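Local coordinates for Rho GTPase-activating protein 27 (Homo sapiens, PDB 3PP2) that probably acts, as a whole protein, to switch Rho-type GTPases such as CDC42 and RAC1 to their inactive GDP-bound state, this chain being its pleckstrin homology domain, at residues 13-25 / 97-111. Residues are numbered along the deposited sequence; the frame is centred on the assembly and turned at random.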
# COMPACT_ATOMS: atom_id res chain seq x y z
N VAL A 13 3.59 3.48 13.31
CA VAL A 13 4.17 2.32 13.90
C VAL A 13 4.93 1.48 12.85
O VAL A 13 4.37 1.15 11.80
CB VAL A 13 3.12 1.49 14.66
CG1 VAL A 13 3.79 0.19 15.19
CG2 VAL A 13 2.48 2.29 15.80
N LEU A 14 6.18 1.14 13.14
CA LEU A 14 7.03 0.33 12.28
C LEU A 14 7.72 -0.74 13.10
O LEU A 14 7.96 -0.58 14.30
CB LEU A 14 8.11 1.17 11.59
CG LEU A 14 7.59 2.19 10.58
CD1 LEU A 14 8.72 3.12 10.12
CD2 LEU A 14 6.92 1.50 9.41
N HIS A 15 8.11 -1.81 12.43
CA HIS A 15 9.00 -2.80 13.00
C HIS A 15 10.44 -2.38 12.74
O HIS A 15 10.79 -1.88 11.67
CB HIS A 15 8.71 -4.16 12.44
CG HIS A 15 7.36 -4.65 12.79
ND1 HIS A 15 7.14 -5.57 13.78
CD2 HIS A 15 6.16 -4.37 12.24
CE1 HIS A 15 5.84 -5.82 13.84
NE2 HIS A 15 5.22 -5.09 12.93
N ARG A 16 11.29 -2.57 13.73
CA ARG A 16 12.71 -2.23 13.57
C ARG A 16 13.58 -3.05 14.47
O ARG A 16 13.16 -3.46 15.57
CB ARG A 16 12.94 -0.73 13.80
CG ARG A 16 13.01 -0.27 15.23
CD ARG A 16 11.71 -0.43 15.94
NE ARG A 16 11.67 0.15 17.27
CZ ARG A 16 12.25 -0.38 18.32
NH1 ARG A 16 12.12 0.21 19.52
NH2 ARG A 16 12.93 -1.52 18.19
N THR A 17 14.83 -3.24 14.04
CA THR A 17 15.86 -3.79 14.88
C THR A 17 17.17 -3.08 14.57
O THR A 17 17.46 -2.77 13.41
CB THR A 17 16.05 -5.32 14.64
OG1 THR A 17 17.08 -5.81 15.50
CG2 THR A 17 16.37 -5.72 13.18
N LYS A 18 17.99 -2.90 15.59
CA LYS A 18 19.36 -2.50 15.40
C LYS A 18 20.12 -3.74 14.94
O LYS A 18 19.78 -4.89 15.33
CB LYS A 18 19.95 -1.95 16.70
CG LYS A 18 21.28 -1.28 16.56
CD LYS A 18 21.66 -0.53 17.86
CE LYS A 18 22.97 0.22 17.71
NZ LYS A 18 23.30 0.85 19.03
N THR A 19 21.05 -3.54 14.01
CA THR A 19 21.89 -4.63 13.48
C THR A 19 23.39 -4.37 13.62
O THR A 19 24.17 -5.30 13.55
CB THR A 19 21.57 -4.91 12.02
OG1 THR A 19 21.62 -3.67 11.29
CG2 THR A 19 20.18 -5.54 11.89
N ALA A 20 23.81 -3.13 13.84
CA ALA A 20 25.23 -2.83 14.11
C ALA A 20 25.34 -1.63 15.02
O ALA A 20 24.52 -0.68 14.91
CB ALA A 20 25.99 -2.59 12.84
N ASP A 21 26.31 -1.69 15.96
CA ASP A 21 26.58 -0.60 16.87
C ASP A 21 27.90 -0.02 16.44
O ASP A 21 28.95 -0.64 16.60
CB ASP A 21 26.67 -1.13 18.30
CG ASP A 21 27.02 -0.07 19.29
OD1 ASP A 21 26.43 1.04 19.18
OD2 ASP A 21 27.81 -0.36 20.22
N LYS A 22 27.87 1.17 15.86
CA LYS A 22 29.10 1.87 15.48
C LYS A 22 30.03 1.00 14.62
O LYS A 22 31.26 0.97 14.82
CB LYS A 22 29.82 2.44 16.69
CG LYS A 22 28.97 3.46 17.43
CD LYS A 22 29.70 4.02 18.63
CE LYS A 22 28.85 5.04 19.30
NZ LYS A 22 28.32 6.05 18.34
N GLY A 23 29.42 0.29 13.67
CA GLY A 23 30.17 -0.52 12.76
C GLY A 23 30.34 -1.98 13.18
O GLY A 23 30.85 -2.79 12.37
N LYS A 24 29.90 -2.33 14.39
CA LYS A 24 30.13 -3.67 14.94
C LYS A 24 28.80 -4.44 14.91
O LYS A 24 27.82 -4.04 15.55
CB LYS A 24 30.67 -3.57 16.37
CG LYS A 24 31.91 -2.68 16.56
CD LYS A 24 33.01 -2.86 15.60
CE LYS A 24 34.35 -2.27 16.24
NZ LYS A 24 34.55 -0.78 16.03
N ARG A 25 28.75 -5.53 14.17
CA ARG A 25 27.51 -6.25 13.93
C ARG A 25 27.01 -6.90 15.24
O ARG A 25 27.83 -7.41 16.04
CB ARG A 25 27.73 -7.34 12.89
CG ARG A 25 28.11 -6.79 11.49
CD ARG A 25 27.48 -7.57 10.36
NE ARG A 25 26.07 -7.21 10.33
CZ ARG A 25 25.58 -6.07 9.82
NH1 ARG A 25 24.28 -5.85 9.87
NH2 ARG A 25 26.39 -5.14 9.28
N ASP A 97 27.85 7.24 11.89
CA ASP A 97 28.75 6.58 12.87
C ASP A 97 28.90 5.07 12.69
O ASP A 97 29.59 4.41 13.49
CB ASP A 97 28.36 6.92 14.31
CG ASP A 97 27.06 6.29 14.75
OD1 ASP A 97 26.49 5.48 14.01
OD2 ASP A 97 26.62 6.59 15.91
N GLY A 98 28.20 4.51 11.69
CA GLY A 98 28.31 3.11 11.37
C GLY A 98 27.27 2.22 12.04
O GLY A 98 27.25 1.01 11.82
N SER A 99 26.42 2.77 12.86
CA SER A 99 25.30 1.99 13.39
C SER A 99 24.32 1.71 12.24
O SER A 99 24.23 2.46 11.26
CB SER A 99 24.61 2.71 14.51
OG SER A 99 25.46 2.79 15.66
N GLU A 100 23.66 0.58 12.35
CA GLU A 100 22.79 0.11 11.28
C GLU A 100 21.49 -0.41 11.90
O GLU A 100 21.50 -0.98 13.00
CB GLU A 100 23.48 -1.02 10.46
CG GLU A 100 24.78 -0.58 9.71
CD GLU A 100 25.46 -1.69 8.93
OE1 GLU A 100 24.97 -2.84 8.96
OE2 GLU A 100 26.49 -1.40 8.27
N TYR A 101 20.41 -0.23 11.17
CA TYR A 101 19.05 -0.62 11.57
C TYR A 101 18.33 -1.19 10.37
O TYR A 101 18.58 -0.77 9.24
CB TYR A 101 18.24 0.60 12.07
CG TYR A 101 18.92 1.31 13.21
CD1 TYR A 101 18.59 1.05 14.53
CD2 TYR A 101 19.91 2.25 12.94
CE1 TYR A 101 19.25 1.69 15.56
CE2 TYR A 101 20.58 2.89 13.93
CZ TYR A 101 20.25 2.63 15.27
OH TYR A 101 20.93 3.27 16.29
N LEU A 102 17.46 -2.16 10.63
CA LEU A 102 16.47 -2.59 9.66
C LEU A 102 15.11 -2.07 10.08
O LEU A 102 14.80 -2.05 11.27
CB LEU A 102 16.45 -4.11 9.52
CG LEU A 102 17.76 -4.77 9.16
CD1 LEU A 102 17.68 -6.29 9.20
CD2 LEU A 102 18.32 -4.29 7.87
N ILE A 103 14.28 -1.75 9.08
CA ILE A 103 12.96 -1.14 9.26
C ILE A 103 12.01 -1.95 8.39
O ILE A 103 12.34 -2.26 7.24
CB ILE A 103 12.94 0.36 8.84
CG1 ILE A 103 14.09 1.12 9.53
CG2 ILE A 103 11.59 0.99 9.07
CD1 ILE A 103 14.27 2.52 8.98
N GLN A 104 10.86 -2.32 8.94
CA GLN A 104 9.96 -3.24 8.21
C GLN A 104 8.52 -2.99 8.51
O GLN A 104 8.16 -2.53 9.60
CB GLN A 104 10.35 -4.66 8.62
CG GLN A 104 9.75 -5.80 7.85
CD GLN A 104 8.44 -6.31 8.41
OE1 GLN A 104 8.17 -6.21 9.64
NE2 GLN A 104 7.64 -6.92 7.54
N HIS A 105 7.67 -3.38 7.57
CA HIS A 105 6.22 -3.45 7.78
C HIS A 105 5.67 -4.42 6.75
O HIS A 105 6.19 -4.55 5.67
CB HIS A 105 5.54 -2.08 7.66
CG HIS A 105 4.17 -2.03 8.25
ND1 HIS A 105 3.06 -2.54 7.60
CD2 HIS A 105 3.74 -1.56 9.45
CE1 HIS A 105 2.00 -2.35 8.37
NE2 HIS A 105 2.38 -1.78 9.51
N ASP A 106 4.61 -5.14 7.12
CA ASP A 106 4.01 -6.05 6.16
C ASP A 106 3.44 -5.32 4.97
O ASP A 106 3.39 -5.95 3.89
CB ASP A 106 2.93 -6.89 6.83
CG ASP A 106 3.48 -7.86 7.84
OD1 ASP A 106 4.72 -8.10 7.89
OD2 ASP A 106 2.64 -8.36 8.62
N SER A 107 3.07 -4.05 5.11
CA SER A 107 2.62 -3.26 3.98
C SER A 107 3.76 -2.66 3.18
O SER A 107 4.45 -1.78 3.66
CB SER A 107 1.70 -2.14 4.40
OG SER A 107 1.39 -1.30 3.30
N GLU A 108 3.92 -3.10 1.93
CA GLU A 108 4.91 -2.51 1.06
C GLU A 108 4.67 -1.02 0.81
O GLU A 108 5.60 -0.25 0.59
CB GLU A 108 5.02 -3.25 -0.27
CG GLU A 108 3.80 -3.20 -1.11
CD GLU A 108 3.88 -4.04 -2.40
OE1 GLU A 108 4.26 -5.23 -2.30
OE2 GLU A 108 3.45 -3.53 -3.44
N ALA A 109 3.39 -0.61 0.79
CA ALA A 109 3.07 0.78 0.57
C ALA A 109 3.50 1.64 1.75
O ALA A 109 4.04 2.73 1.59
CB ALA A 109 1.60 0.97 0.23
N ILE A 110 3.27 1.16 2.97
CA ILE A 110 3.78 1.84 4.18
C ILE A 110 5.29 2.03 4.05
O ILE A 110 5.81 3.11 4.25
CB ILE A 110 3.44 1.01 5.47
CG1 ILE A 110 1.94 1.04 5.75
CG2 ILE A 110 4.29 1.47 6.69
CD1 ILE A 110 1.41 2.38 6.02
N ILE A 111 5.98 0.95 3.75
CA ILE A 111 7.46 1.00 3.70
C ILE A 111 7.94 1.92 2.58
O ILE A 111 8.87 2.69 2.77
CB ILE A 111 8.04 -0.42 3.61
CG1 ILE A 111 7.98 -1.05 5.02
CG2 ILE A 111 9.46 -0.48 3.03
CD1 ILE A 111 9.02 -0.46 6.02
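Leu-14 meets both parts of 97-111: its CD1 lies 3.7 Å from Ile-103 CG2 on the strand, and its CD2 packs, in one of two modelled conformers of Ile-110, on that residue's CG2 at the start of the C-terminal helix. This is the pleckstrin homology fold, in which strand 10-21 pairs with both 32-39 and 100-104, while helix 108-122 follows the last strand. Against 100-104 the pairing is antiparallel. Reciprocal backbone bonds define the hydrogen-bonded pairs His-15/Gln-104 and Thr-17/Leu-102. The His-15 ring and Gln-104 amide lie side by side, planes 54° apart; the amide is held elsewhere, OE1 by Arg-87 NH1 and NE2 by Lys-88 O and Asp-106 OD1.

Lys-18 sends CG anti to its backbone N (chi1 -169°) and stays extended, which carries CG to 3.7 Å from Tyr-101 CE1 and NZ to a salt bridge with Asp-21 OD1. With an alanine here Tyr-101 CE1 would probably lose its contact with the CG methylene, and Asp-21 OD1 this charged mate.

Next comes a classic beta bulge: Thr-19 N and Ala-20 N both donate to Glu-100 O, reaching it from the same face of its plane, the first almost straight at 178°. Thr-19 CG2 also packs on Leu-102 CG. In the type I' turn beyond, Lys-22 N donates to Ser-99 OG at 2.9 Å, and Lys-22 NZ forms a salt bridge with Asp-97 OD2, while Asp-97 OD1 accepts from Ser-95 OG and Ser-99 N. Arg-25 closes the contact with a salt bridge to one of two modelled conformers of Glu-100: NH2 meets OE1 at 2.7 Å from above the carboxylate plane, OE1 lying near the guanidinium plane.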